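Local coordinates for protein aspartokinase 1, chloroplastic (Arabidopsis thaliana, PDB 2CDQ) that catalyses the ATP-dependent phosphorylation of L-aspartate, the first step of the aspartate-family amino acid pathway, and binds lysine and S-adenosylmethionine as allosteric effectors, at residues L344-T349 / I382-D387; E189-A194 / A237-K242; E46-I51 / A157-I162; E437-V442 / K480-S485. All coordinates share one frame; numbering follows the deposited sequence.

Interaction 1. Residues L344-T349 / I382-D387. With SAM (S-adenosylmethionine), chain F.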
loop_
_atom_site.group_PDB
_atom_site.type_symbol
_atom_site.label_atom_id
_atom_site.label_comp_id
_atom_site.label_asym_id
_atom_site.label_seq_id
_atom_site.Cartn_x
_atom_site.Cartn_y
_atom_site.Cartn_z
ATOM N N LEU A 344 -0.292 -5.966 10.163
ATOM C CA LEU A 344 1.036 -6.548 9.965
ATOM C C LEU A 344 2.031 -5.519 9.473
ATOM O O LEU A 344 1.696 -4.675 8.643
ATOM C CB LEU A 344 0.998 -7.727 8.988
ATOM C CG LEU A 344 0.508 -9.054 9.569
ATOM C CD1 LEU A 344 -0.924 -9.281 9.148
ATOM C CD2 LEU A 344 1.384 -10.195 9.099
ATOM N N ASP A 345 3.254 -5.601 9.993
ATOM C CA ASP A 345 4.354 -4.742 9.568
ATOM C C ASP A 345 5.488 -5.585 8.989
ATOM O O ASP A 345 5.947 -6.542 9.616
ATOM C CB ASP A 345 4.849 -3.903 10.746
ATOM C CG ASP A 345 5.971 -2.956 10.365
ATOM O OD1 ASP A 345 5.834 -2.221 9.362
ATOM O OD2 ASP A 345 6.992 -2.938 11.084
ATOM N N ILE A 346 5.931 -5.225 7.790
ATOM C CA ILE A 346 6.923 -6.009 7.058
ATOM C C ILE A 346 8.094 -5.103 6.669
ATOM O O ILE A 346 7.998 -4.334 5.707
ATOM C CB ILE A 346 6.281 -6.666 5.798
ATOM C CG1 ILE A 346 5.150 -7.614 6.203
ATOM C CG2 ILE A 346 7.312 -7.414 4.961
ATOM C CD1 ILE A 346 4.108 -7.800 5.136
ATOM N N ALA A 347 9.197 -5.194 7.414
ATOM C CA ALA A 347 10.346 -4.300 7.205
ATOM C C ALA A 347 11.575 -4.993 6.638
ATOM O O ALA A 347 12.002 -6.024 7.152
ATOM C CB ALA A 347 10.708 -3.578 8.497
ATOM N N SER A 348 12.140 -4.412 5.584
ATOM C CA SER A 348 13.401 -4.885 5.010
ATOM C C SER A 348 14.166 -3.745 4.342
ATOM O O SER A 348 13.576 -2.936 3.633
ATOM C CB SER A 348 13.153 -6.015 4.000
ATOM O OG SER A 348 14.363 -6.429 3.380
ATOM N N THR A 349 15.478 -3.690 4.562
ATOM C CA THR A 349 16.331 -2.673 3.931
ATOM C C THR A 349 16.494 -2.923 2.422
ATOM O O THR A 349 16.851 -2.015 1.667
ATOM C CB THR A 349 17.738 -2.596 4.597
ATOM O OG1 THR A 349 18.441 -3.832 4.404
ATOM C CG2 THR A 349 17.629 -2.292 6.096
ATOM N N ILE A 382 6.626 -2.172 4.482
ATOM C CA ILE A 382 5.239 -2.144 4.056
ATOM C C ILE A 382 4.345 -2.664 5.189
ATOM O O ILE A 382 4.626 -3.695 5.798
ATOM C CB ILE A 382 5.004 -2.770 2.618
ATOM C CG1 ILE A 382 3.658 -3.485 2.505
ATOM C CG2 ILE A 382 6.154 -3.697 2.197
ATOM C CD1 ILE A 382 3.769 -4.993 2.589
ATOM N N SER A 383 3.309 -1.894 5.504
ATOM C CA SER A 383 2.376 -2.225 6.570
ATOM C C SER A 383 1.007 -2.441 5.965
ATOM O O SER A 383 0.651 -1.812 4.967
ATOM C CB SER A 383 2.322 -1.102 7.597
ATOM O OG SER A 383 3.629 -0.683 7.947
ATOM N N LEU A 384 0.246 -3.345 6.563
ATOM C CA LEU A 384 -1.036 -3.735 6.009
ATOM C C LEU A 384 -1.972 -4.218 7.087
ATOM O O LEU A 384 -1.550 -4.547 8.195
ATOM C CB LEU A 384 -0.869 -4.811 4.928
ATOM C CG LEU A 384 -0.184 -6.143 5.247
ATOM C CD1 LEU A 384 -1.160 -7.156 5.814
ATOM C CD2 LEU A 384 0.450 -6.678 3.985
ATOM N N THR A 385 -3.247 -4.277 6.736
ATOM C CA THR A 385 -4.282 -4.639 7.675
ATOM C C THR A 385 -5.134 -5.706 6.993
ATOM O O THR A 385 -5.363 -5.637 5.791
ATOM C CB THR A 385 -5.068 -3.365 8.091
ATOM O OG1 THR A 385 -5.240 -3.334 9.511
ATOM C CG2 THR A 385 -6.401 -3.263 7.403
ATOM N N LEU A 386 -5.555 -6.722 7.739
ATOM C CA LEU A 386 -6.310 -7.833 7.142
ATOM C C LEU A 386 -7.798 -7.539 7.140
ATOM O O LEU A 386 -8.298 -6.917 8.072
ATOM C CB LEU A 386 -6.042 -9.139 7.889
ATOM C CG LEU A 386 -4.574 -9.534 8.021
ATOM C CD1 LEU A 386 -4.419 -10.703 8.978
ATOM C CD2 LEU A 386 -3.995 -9.855 6.661
ATOM N N ASP A 387 -8.501 -7.984 6.099
ATOM C CA ASP A 387 -9.955 -7.804 6.011
ATOM C C ASP A 387 -10.598 -7.987 7.385
ATOM O O ASP A 387 -10.242 -8.922 8.110
ATOM C CB ASP A 387 -10.568 -8.817 5.041
ATOM C CG ASP A 387 -10.586 -8.336 3.598
ATOM O OD1 ASP A 387 -10.261 -7.160 3.329
ATOM O OD2 ASP A 387 -10.950 -9.151 2.724
HETATM N N SAM F . -5.223 -22.949 5.401
HETATM C CA SAM F . -6.558 -22.505 5.012
HETATM C C SAM F . -6.807 -22.627 3.506
HETATM O O SAM F . -7.901 -22.995 3.070
HETATM O OXT SAM F . -5.924 -22.355 2.690
HETATM C CB SAM F . -6.794 -21.071 5.479
HETATM C CG SAM F . -8.262 -20.631 5.508
HETATM S SD SAM F . -8.561 -19.242 4.389
HETATM C CE SAM F . -7.800 -17.877 5.302
HETATM C "C5'" SAM F . -10.349 -18.897 4.442
HETATM C "C4'" SAM F . -11.070 -18.916 5.794
HETATM O "O4'" SAM F . -10.568 -17.928 6.671
HETATM C "C3'" SAM F . -12.555 -18.623 5.637
HETATM O "O3'" SAM F . -13.274 -19.553 6.411
HETATM C "C2'" SAM F . -12.775 -17.227 6.191
HETATM O "O2'" SAM F . -13.961 -17.142 6.954
HETATM C "C1'" SAM F . -11.567 -17.004 7.083
HETATM N N9 SAM F . -11.027 -15.627 7.026
HETATM C C8 SAM F . -11.024 -14.728 8.061
HETATM N N7 SAM F . -10.427 -13.587 7.657
HETATM C C5 SAM F . -10.039 -13.742 6.376
HETATM C C6 SAM F . -9.388 -12.893 5.484
HETATM N N6 SAM F . -9.029 -11.666 5.852
HETATM N N1 SAM F . -9.118 -13.334 4.205
HETATM C C2 SAM F . -9.493 -14.607 3.817
HETATM N N3 SAM F . -10.139 -15.443 4.709
HETATM C C4 SAM F . -10.406 -15.021 5.967
#

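Interaction 2. Residues E189-A194 / A237-K242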
loop_
_atom_site.group_PDB
_atom_site.type_symbol
_atom_site.label_atom_id
_atom_site.label_comp_id
_atom_site.label_asym_id
_atom_site.label_seq_id
_atom_site.Cartn_x
_atom_site.Cartn_y
_atom_site.Cartn_z
ATOM N N GLU A 189 -23.769 -11.014 -19.341
ATOM C CA GLU A 189 -24.519 -10.005 -20.108
ATOM C C GLU A 189 -25.867 -10.462 -20.683
ATOM O O GLU A 189 -26.759 -9.636 -20.894
ATOM C CB GLU A 189 -23.644 -9.386 -21.210
ATOM C CG GLU A 189 -23.105 -7.983 -20.879
ATOM C CD GLU A 189 -24.165 -6.881 -21.006
ATOM O OE1 GLU A 189 -25.049 -6.988 -21.896
ATOM O OE2 GLU A 189 -24.108 -5.902 -20.216
ATOM N N ALA A 190 -26.011 -11.766 -20.923
ATOM C CA ALA A 190 -27.253 -12.338 -21.467
ATOM C C ALA A 190 -28.440 -12.269 -20.496
ATOM O O ALA A 190 -29.589 -12.522 -20.880
ATOM C CB ALA A 190 -27.020 -13.774 -21.929
ATOM N N THR A 191 -28.149 -11.917 -19.244
ATOM C CA THR A 191 -29.147 -11.836 -18.179
ATOM C C THR A 191 -30.171 -10.725 -18.427
ATOM O O THR A 191 -31.372 -10.949 -18.257
ATOM C CB THR A 191 -28.463 -11.688 -16.778
ATOM O OG1 THR A 191 -27.822 -12.921 -16.422
ATOM C CG2 THR A 191 -29.465 -11.325 -15.686
ATOM N N TYR A 192 -29.707 -9.546 -18.840
ATOM C CA TYR A 192 -30.600 -8.391 -19.021
ATOM C C TYR A 192 -31.733 -8.616 -20.038
ATOM O O TYR A 192 -32.901 -8.376 -19.713
ATOM C CB TYR A 192 -29.817 -7.104 -19.332
ATOM C CG TYR A 192 -28.771 -6.773 -18.295
ATOM C CD1 TYR A 192 -27.416 -6.918 -18.582
ATOM C CD2 TYR A 192 -29.134 -6.335 -17.021
ATOM C CE1 TYR A 192 -26.444 -6.625 -17.632
ATOM C CE2 TYR A 192 -28.170 -6.044 -16.058
ATOM C CZ TYR A 192 -26.825 -6.190 -16.372
ATOM O OH TYR A 192 -25.855 -5.904 -15.436
ATOM N N PRO A 193 -31.400 -9.072 -21.268
ATOM C CA PRO A 193 -32.469 -9.369 -22.234
ATOM C C PRO A 193 -33.389 -10.527 -21.815
ATOM O O PRO A 193 -34.603 -10.458 -22.055
ATOM C CB PRO A 193 -31.701 -9.726 -23.516
ATOM C CG PRO A 193 -30.331 -9.143 -23.322
ATOM C CD PRO A 193 -30.069 -9.301 -21.860
ATOM N N ALA A 194 -32.816 -11.564 -21.193
ATOM C CA ALA A 194 -33.577 -12.747 -20.774
ATOM C C ALA A 194 -34.594 -12.427 -19.685
ATOM O O ALA A 194 -35.731 -12.902 -19.729
ATOM C CB ALA A 194 -32.638 -13.852 -20.312
ATOM N N ALA A 237 -31.441 -6.607 -7.179
ATOM C CA ALA A 237 -32.303 -5.439 -7.330
ATOM C C ALA A 237 -31.821 -4.506 -8.443
ATOM O O ALA A 237 -32.615 -4.088 -9.280
ATOM C CB ALA A 237 -32.431 -4.693 -6.017
ATOM N N THR A 238 -30.524 -4.198 -8.458
ATOM C CA THR A 238 -29.949 -3.300 -9.469
ATOM C C THR A 238 -29.933 -3.928 -10.863
ATOM O O THR A 238 -30.169 -3.242 -11.858
ATOM C CB THR A 238 -28.527 -2.858 -9.107
ATOM O OG1 THR A 238 -27.712 -4.015 -8.902
ATOM C CG2 THR A 238 -28.532 -2.005 -7.849
ATOM N N THR A 239 -29.651 -5.230 -10.923
ATOM C CA THR A 239 -29.711 -5.985 -12.169
ATOM C C THR A 239 -31.096 -5.849 -12.805
ATOM O O THR A 239 -31.216 -5.386 -13.938
ATOM C CB THR A 239 -29.349 -7.467 -11.942
ATOM O OG1 THR A 239 -28.033 -7.547 -11.380
ATOM C CG2 THR A 239 -29.387 -8.256 -13.249
ATOM N N ILE A 240 -32.135 -6.226 -12.061
ATOM C CA ILE A 240 -33.523 -6.057 -12.504
ATOM C C ILE A 240 -33.803 -4.614 -12.949
ATOM O O ILE A 240 -34.472 -4.388 -13.963
ATOM C CB ILE A 240 -34.523 -6.506 -11.412
ATOM C CG1 ILE A 240 -34.449 -8.023 -11.231
ATOM C CG2 ILE A 240 -35.946 -6.097 -11.768
ATOM C CD1 ILE A 240 -35.018 -8.499 -9.917
ATOM N N GLY A 241 -33.271 -3.652 -12.200
ATOM C CA GLY A 241 -33.383 -2.234 -12.543
ATOM C C GLY A 241 -32.886 -1.917 -13.943
ATOM O O GLY A 241 -33.628 -1.337 -14.745
ATOM N N LYS A 242 -31.640 -2.304 -14.232
ATOM C CA LYS A 242 -31.024 -2.101 -15.551
ATOM C C LYS A 242 -31.775 -2.851 -16.655
ATOM O O LYS A 242 -31.997 -2.312 -17.742
ATOM C CB LYS A 242 -29.543 -2.512 -15.535
ATOM C CG LYS A 242 -28.824 -2.371 -16.884
ATOM C CD LYS A 242 -27.317 -2.606 -16.762
ATOM C CE LYS A 242 -26.565 -2.228 -18.047
ATOM N NZ LYS A 242 -26.393 -3.369 -18.996
HETATM O O HOH W 1 -25.562 -7.409 -13.006
#

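Interaction 3. Residues E46-I51 / A157-I162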
loop_
_atom_site.group_PDB
_atom_site.type_symbol
_atom_site.label_atom_id
_atom_site.label_comp_id
_atom_site.label_asym_id
_atom_site.label_seq_id
_atom_site.Cartn_x
_atom_site.Cartn_y
_atom_site.Cartn_z
ATOM N N GLU A 46 -45.373 -5.685 7.751
ATOM C CA GLU A 46 -44.914 -4.310 7.528
ATOM C C GLU A 46 -44.580 -4.098 6.056
ATOM O O GLU A 46 -44.939 -3.071 5.475
ATOM C CB GLU A 46 -43.683 -3.979 8.385
ATOM C CG GLU A 46 -43.904 -4.005 9.903
ATOM C CD GLU A 46 -42.670 -3.564 10.690
ATOM O OE1 GLU A 46 -41.541 -3.711 10.174
ATOM O OE2 GLU A 46 -42.827 -3.067 11.828
ATOM N N VAL A 47 -43.897 -5.081 5.465
ATOM C CA VAL A 47 -43.473 -5.009 4.066
ATOM C C VAL A 47 -44.685 -4.906 3.151
ATOM O O VAL A 47 -44.734 -4.037 2.282
ATOM C CB VAL A 47 -42.581 -6.217 3.650
ATOM C CG1 VAL A 47 -42.029 -6.030 2.237
ATOM C CG2 VAL A 47 -41.436 -6.403 4.630
ATOM N N ALA A 48 -45.667 -5.780 3.363
ATOM C CA ALA A 48 -46.898 -5.754 2.579
ATOM C C ALA A 48 -47.606 -4.403 2.729
ATOM O O ALA A 48 -48.163 -3.875 1.762
ATOM C CB ALA A 48 -47.806 -6.892 2.981
ATOM N N ASP A 49 -47.555 -3.852 3.946
ATOM C CA ASP A 49 -48.078 -2.518 4.248
ATOM C C ASP A 49 -47.366 -1.425 3.473
ATOM O O ASP A 49 -47.999 -0.448 3.071
ATOM C CB ASP A 49 -47.974 -2.212 5.744
ATOM C CG ASP A 49 -49.278 -2.445 6.486
ATOM O OD1 ASP A 49 -50.218 -3.040 5.906
ATOM O OD2 ASP A 49 -49.356 -2.025 7.660
ATOM N N LEU A 50 -46.057 -1.582 3.280
ATOM C CA LEU A 50 -45.290 -0.662 2.443
ATOM C C LEU A 50 -45.745 -0.722 0.985
ATOM O O LEU A 50 -45.953 0.323 0.361
ATOM C CB LEU A 50 -43.792 -0.937 2.549
ATOM C CG LEU A 50 -43.134 -0.479 3.849
ATOM C CD1 LEU A 50 -41.884 -1.289 4.131
ATOM C CD2 LEU A 50 -42.812 1.004 3.804
ATOM N N ILE A 51 -45.916 -1.936 0.454
ATOM C CA ILE A 51 -46.420 -2.111 -0.909
ATOM C C ILE A 51 -47.761 -1.397 -1.103
ATOM O O ILE A 51 -47.959 -0.705 -2.102
ATOM C CB ILE A 51 -46.546 -3.600 -1.298
ATOM C CG1 ILE A 51 -45.166 -4.265 -1.280
ATOM C CG2 ILE A 51 -47.206 -3.742 -2.675
ATOM C CD1 ILE A 51 -45.189 -5.769 -1.471
ATOM N N ALA A 157 -47.432 -15.983 -1.373
ATOM C CA ALA A 157 -48.680 -16.601 -0.939
ATOM C C ALA A 157 -49.469 -15.668 -0.030
ATOM O O ALA A 157 -50.684 -15.538 -0.184
ATOM C CB ALA A 157 -48.408 -17.924 -0.249
ATOM N N TYR A 158 -48.774 -15.003 0.895
ATOM C CA TYR A 158 -49.420 -14.071 1.832
ATOM C C TYR A 158 -50.075 -12.875 1.139
ATOM O O TYR A 158 -51.205 -12.513 1.473
ATOM C CB TYR A 158 -48.448 -13.604 2.925
ATOM C CG TYR A 158 -49.005 -12.513 3.813
ATOM C CD1 TYR A 158 -50.063 -12.767 4.692
ATOM C CD2 TYR A 158 -48.479 -11.222 3.771
ATOM C CE1 TYR A 158 -50.590 -11.753 5.508
ATOM C CE2 TYR A 158 -48.990 -10.206 4.582
ATOM C CZ TYR A 158 -50.044 -10.478 5.447
ATOM O OH TYR A 158 -50.544 -9.470 6.243
ATOM N N LEU A 159 -49.375 -12.265 0.182
ATOM C CA LEU A 159 -49.955 -11.167 -0.594
ATOM C C LEU A 159 -51.290 -11.559 -1.264
ATOM O O LEU A 159 -52.271 -10.809 -1.195
ATOM C CB LEU A 159 -48.954 -10.627 -1.624
ATOM C CG LEU A 159 -47.832 -9.702 -1.128
ATOM C CD1 LEU A 159 -46.920 -9.300 -2.284
ATOM C CD2 LEU A 159 -48.374 -8.456 -0.414
ATOM N N ASN A 160 -51.316 -12.743 -1.883
ATOM C CA ASN A 160 -52.521 -13.288 -2.523
ATOM C C ASN A 160 -53.651 -13.573 -1.523
ATOM O O ASN A 160 -54.837 -13.537 -1.871
ATOM C CB ASN A 160 -52.178 -14.556 -3.317
ATOM C CG ASN A 160 -51.174 -14.297 -4.438
ATOM O OD1 ASN A 160 -51.466 -13.594 -5.413
ATOM N ND2 ASN A 160 -49.986 -14.876 -4.304
ATOM N N THR A 161 -53.262 -13.857 -0.281
ATOM C CA THR A 161 -54.193 -14.039 0.822
ATOM C C THR A 161 -54.976 -12.749 1.082
ATOM O O THR A 161 -56.181 -12.790 1.325
ATOM C CB THR A 161 -53.423 -14.519 2.093
ATOM O OG1 THR A 161 -53.163 -15.924 1.978
ATOM C CG2 THR A 161 -54.182 -14.243 3.404
ATOM N N ILE A 162 -54.291 -11.611 0.988
ATOM C CA ILE A 162 -54.845 -10.326 1.429
ATOM C C ILE A 162 -55.307 -9.396 0.287
ATOM O O ILE A 162 -55.554 -8.202 0.507
ATOM C CB ILE A 162 -53.865 -9.586 2.404
ATOM C CG1 ILE A 162 -52.601 -9.102 1.678
ATOM C CG2 ILE A 162 -53.493 -10.489 3.587
ATOM C CD1 ILE A 162 -51.873 -7.974 2.395
#

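Interaction 4. Residues E437-V442 / K480-S485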
loop_
_atom_site.group_PDB
_atom_site.type_symbol
_atom_site.label_atom_id
_atom_site.label_comp_id
_atom_site.label_asym_id
_atom_site.label_seq_id
_atom_site.Cartn_x
_atom_site.Cartn_y
_atom_site.Cartn_z
ATOM N N GLU A 437 -6.548 18.918 9.052
ATOM C CA GLU A 437 -6.151 19.806 10.155
ATOM C C GLU A 437 -7.089 19.601 11.342
ATOM O O GLU A 437 -6.639 19.400 12.474
ATOM C CB GLU A 437 -6.156 21.284 9.736
ATOM C CG GLU A 437 -5.706 22.221 10.872
ATOM C CD GLU A 437 -5.957 23.708 10.619
ATOM O OE1 GLU A 437 -6.376 24.089 9.502
ATOM O OE2 GLU A 437 -5.716 24.504 11.552
ATOM N N ARG A 438 -8.390 19.634 11.064
ATOM C CA ARG A 438 -9.409 19.500 12.098
ATOM C C ARG A 438 -9.353 18.131 12.784
ATOM O O ARG A 438 -9.306 18.051 14.020
ATOM C CB ARG A 438 -10.795 19.753 11.506
ATOM C CG ARG A 438 -11.850 20.090 12.538
ATOM C CD ARG A 438 -13.108 20.580 11.865
ATOM N NE ARG A 438 -14.136 21.008 12.814
ATOM C CZ ARG A 438 -14.191 22.212 13.384
ATOM N NH1 ARG A 438 -13.262 23.131 13.137
ATOM N NH2 ARG A 438 -15.185 22.495 14.217
ATOM N N ALA A 439 -9.339 17.070 11.970
ATOM C CA ALA A 439 -9.303 15.691 12.452
ATOM C C ALA A 439 -8.156 15.470 13.436
ATOM O O ALA A 439 -8.377 15.065 14.586
ATOM C CB ALA A 439 -9.196 14.732 11.287
ATOM N N PHE A 440 -6.938 15.764 12.988
ATOM C CA PHE A 440 -5.757 15.584 13.818
ATOM C C PHE A 440 -5.727 16.521 15.014
ATOM O O PHE A 440 -5.174 16.166 16.061
ATOM C CB PHE A 440 -4.482 15.686 12.991
ATOM C CG PHE A 440 -4.258 14.497 12.113
ATOM C CD1 PHE A 440 -4.601 14.537 10.764
ATOM C CD2 PHE A 440 -3.735 13.318 12.643
ATOM C CE1 PHE A 440 -4.409 13.428 9.955
ATOM C CE2 PHE A 440 -3.537 12.206 11.839
ATOM C CZ PHE A 440 -3.874 12.256 10.495
ATOM N N HIS A 441 -6.336 17.698 14.877
ATOM C CA HIS A 441 -6.482 18.567 16.031
ATOM C C HIS A 441 -7.293 17.846 17.100
ATOM O O HIS A 441 -6.908 17.831 18.273
ATOM C CB HIS A 441 -7.150 19.889 15.688
ATOM C CG HIS A 441 -7.451 20.719 16.896
ATOM N ND1 HIS A 441 -6.460 21.282 17.676
ATOM C CD2 HIS A 441 -8.626 21.043 17.485
ATOM C CE1 HIS A 441 -7.014 21.934 18.682
ATOM N NE2 HIS A 441 -8.327 21.805 18.589
ATOM N N VAL A 442 -8.404 17.238 16.682
ATOM C CA VAL A 442 -9.262 16.482 17.597
ATOM C C VAL A 442 -8.472 15.350 18.256
ATOM O O VAL A 442 -8.484 15.208 19.482
ATOM C CB VAL A 442 -10.528 15.938 16.888
ATOM C CG1 VAL A 442 -11.273 14.972 17.780
ATOM C CG2 VAL A 442 -11.439 17.079 16.481
ATOM N N LYS A 480 -18.560 14.985 16.707
ATOM C CA LYS A 480 -18.868 16.223 17.429
ATOM C C LYS A 480 -18.251 17.444 16.747
ATOM O O LYS A 480 -18.884 18.498 16.655
ATOM C CB LYS A 480 -18.378 16.138 18.880
ATOM C CG LYS A 480 -19.288 15.367 19.837
ATOM C CD LYS A 480 -18.574 15.116 21.160
ATOM C CE LYS A 480 -19.434 14.325 22.136
ATOM N NZ LYS A 480 -18.605 13.736 23.234
ATOM N N SER A 481 -17.020 17.279 16.262
ATOM C CA SER A 481 -16.245 18.360 15.661
ATOM C C SER A 481 -16.703 18.719 14.242
ATOM O O SER A 481 -16.602 19.872 13.827
ATOM C CB SER A 481 -14.762 17.977 15.656
ATOM O OG SER A 481 -13.926 19.065 15.296
ATOM N N PHE A 482 -17.205 17.727 13.510
ATOM C CA PHE A 482 -17.502 17.885 12.088
ATOM C C PHE A 482 -18.975 18.099 11.772
ATOM O O PHE A 482 -19.306 18.803 10.821
ATOM C CB PHE A 482 -16.988 16.679 11.297
ATOM C CG PHE A 482 -15.540 16.783 10.900
ATOM C CD1 PHE A 482 -14.557 16.093 11.610
ATOM C CD2 PHE A 482 -15.156 17.567 9.814
ATOM C CE1 PHE A 482 -13.211 16.185 11.247
ATOM C CE2 PHE A 482 -13.818 17.668 9.447
ATOM C CZ PHE A 482 -12.842 16.971 10.166
ATOM N N PHE A 483 -19.851 17.488 12.565
ATOM C CA PHE A 483 -21.280 17.501 12.276
ATOM C C PHE A 483 -22.103 18.219 13.339
ATOM O O PHE A 483 -23.294 18.472 13.140
ATOM C CB PHE A 483 -21.792 16.075 12.083
ATOM C CG PHE A 483 -21.134 15.348 10.946
ATOM C CD1 PHE A 483 -20.183 14.363 11.195
ATOM C CD2 PHE A 483 -21.460 15.650 9.627
ATOM C CE1 PHE A 483 -19.567 13.687 10.146
ATOM C CE2 PHE A 483 -20.851 14.981 8.571
ATOM C CZ PHE A 483 -19.902 13.999 8.830
ATOM N N GLU A 484 -21.476 18.546 14.462
ATOM C CA GLU A 484 -22.192 19.192 15.556
ATOM C C GLU A 484 -21.667 20.597 15.870
ATOM O O GLU A 484 -22.233 21.301 16.712
ATOM C CB GLU A 484 -22.180 18.309 16.810
ATOM C CG GLU A 484 -22.960 17.007 16.659
ATOM C CD GLU A 484 -22.851 16.111 17.880
ATOM O OE1 GLU A 484 -23.263 16.543 18.977
ATOM O OE2 GLU A 484 -22.365 14.968 17.738
ATOM N N SER A 485 -20.598 21.004 15.184
ATOM C CA SER A 485 -19.996 22.326 15.397
ATOM C C SER A 485 -20.596 23.411 14.490
ATOM O O SER A 485 -19.951 24.429 14.218
ATOM C CB SER A 485 -18.478 22.254 15.212
ATOM O OG SER A 485 -17.903 21.327 16.111
#

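Interaction 1. Residues L344-T349 / I382-D387
Leu-344 pairs with Leu-384, and Ile-346 with Ile-382, as hydrogen-bonded pairs of two antiparallel strands. Each pair has two backbone hydrogen bonds. Leu-344 N reaches Leu-384 O at 2.7 Å, and Ile-346 N reaches Ile-382 O at 2.8 Å. Asp-345 and Ser-383 form the non-hydrogen-bonded pair between them.

The apolar contacts lie on the opposite sheet face from these two polar side chains. Leu-344 CD1 meets Leu-386 CD1 at 3.8 Å. Ile-346 and Ile-382 lie side by side, their CD1 atoms 3.8 Å apart. Leu-384 CG sits between the backbone N and the carbonyl carbon (chi1 58°). From there its methyls reach two residues of the facing strand: Leu-384 CD1 touches Leu-344 CB at 3.9 Å, and CD2 touches Ile-346 CD1 at 4.0 Å.

On the polar face, Ser-383 OG lies 3.0 Å from Asp-345 OD1. Lys-459 of the second subunit forms a salt bridge with the same OD1, and Ala-457 N of that subunit is hydrogen-bonded to Ser-383 OG. Asp-387 CB comes within 3.3 Å of N6 of S-adenosylmethionine.

This is the centre of an ACT-domain sheet. Strand 372-378 flanks strand 381-386, and strand 413-418 flanks strand 341-347. Helix 357-367 packs on the leucine-isoleucine face.

Interaction 2. Residues E189-A194 / A237-K242
Two helices of the amino acid kinase domain, 191-205 and 232-244, meet where Tyr-192 lies against the side chain of Lys-242. The contact is a cation-pi interaction. Lys-242 NZ sits over one face of the ring, 3.8 Å from the Tyr-192 centroid and 22° off the ring normal. The aliphatic part of the lysine shares the ring: Lys-242 CD lies 3.9 Å from the Tyr-192 centroid in a CH-pi contact. The lysine chain is extended as far as CE and then bends at chi4 (-92°), which sets the direction of NZ.

The same ammonium makes a long salt bridge, 3.6 Å from Lys-242 NZ to Glu-189 OE2. It thus has both a carboxylate and a ring face as partners. Glu-301 of helix 293-302 also packs on both Tyr-192 and Lys-242.

Helix 232-244 lies against the central sheet of the domain: Ala-237 and Ile-240 touch strand 59-63, and Ala-237 also touches strand 29-33. Thr-239 connects this helix to the tyrosine. Its backbone O is at the ring edge, in plane, 3.8 Å from Tyr-192 CE2. A water lies 2.9 Å from Tyr-192 OH and donates to Thr-239 OG1 at 3.0 Å. That OG1 is also hydrogen-bonded to Leu-235 O of its own helix. Thr-239 CG2 meets Thr-191 CG2 at 3.9 Å, and the two threonine side chains cross at about a right angle.

Interaction 3. Residues E46-I51 / A157-I162
Ala-48 CB packs against three side chains of the 157-162 segment. Leu-159 CD2 is the nearest, 3.8 Å from Ala-48 CB. Tyr-158, with CG anti to its backbone N (chi1 173°), brings its ring edge to the alanine, Tyr-158 CE2 lying 3.9 Å from Ala-48 CB. Ile-162 CD1 adds a looser touch at 4.2 Å from Ala-48 CB.

Helix 41-53 is the connection of a beta-alpha-beta unit in the amino acid kinase domain. It links the adjacent parallel strands 29-33 and 59-63 of the central sheet. Val-47 and Leu-50 pack on Phe-33 of that sheet, while Ala-48 and Ile-51 point toward helix 137-161. The short helical segments cross at -59°, with axes 11.1 Å apart at closest approach.

One turn beyond Ala-48, Ile-51 and Leu-159 meet tip to tip, with Ile-51 CD1 4.0 Å from Leu-159 CD1. Phe-155, one turn before Leu-159, continues the apolar contact and touches Val-47, Ala-48 and Ile-51.

Interaction 4. Residues E437-V442 / K480-S485
Arg-438 reaches from helix 432-446 across Phe-482 to the backbone of Ser-481. Arg-438 CB lies 3.7 Å from Phe-482 CZ, above the ring plane and outside the ring. Arg-438 CG, anti to the backbone N (chi1 -161°), lies 3.6 Å from Ser-481 OG, and the chain runs on extended to NE. Arg-438 CD sits over one ring face, offset toward the rim, in a CH-pi contact 4.1 Å from the Phe-482 centroid.

The guanidinium then grips one atom side-on with two nitrogens. Arg-438 NE donates to Ser-481 O at 2.9 Å from above the carbonyl plane. Arg-438 NH2 donates to the same Ser-481 O at 3.0 Å, in that plane and on a lone pair. The oxygen itself lies in the guanidinium plane. The guanidinium is turned 75° from the ring of Phe-482. Arg-438 NH2 also meets Ser-485 CB at 3.4 Å. The acceptor is a carbonyl near the C-terminal end of helix 468-483, where the helix dipole would probably favour a positive charge.

Beside the arginine, Val-442 CG2 packs on Ser-481 CB at 3.5 Å. Ala-439 touches the Phe-482 ring, which also packs on Leu-332 of strand 332-339. Two neighbouring helices set against an antiparallel four-stranded sheet are characteristic of the ACT fold, here the second ACT domain.

Overall arrangement
Interactions 2 and 3 belong to the amino acid kinase domain, with centres about 25 Å apart. Interactions 1 and 4 belong to the two ACT domains, with centres about 29 Å apart, and both touch the second subunit. Interaction 1 is close to the effectors: Asp-387 lines the S-adenosylmethionine pocket, and the side chain of Ile-382 is about 5 Å from a bound lysine. In the catalytic domain, Thr-239 of interaction 2 and Ile-51 of interaction 3 each have their side chain about 11 Å from that of Lys-32, a probable ATP-binding residue. Interaction 4 lies away from these sites. Interactions 1 and 3 are farthest apart, with centres about 52 Å from each other.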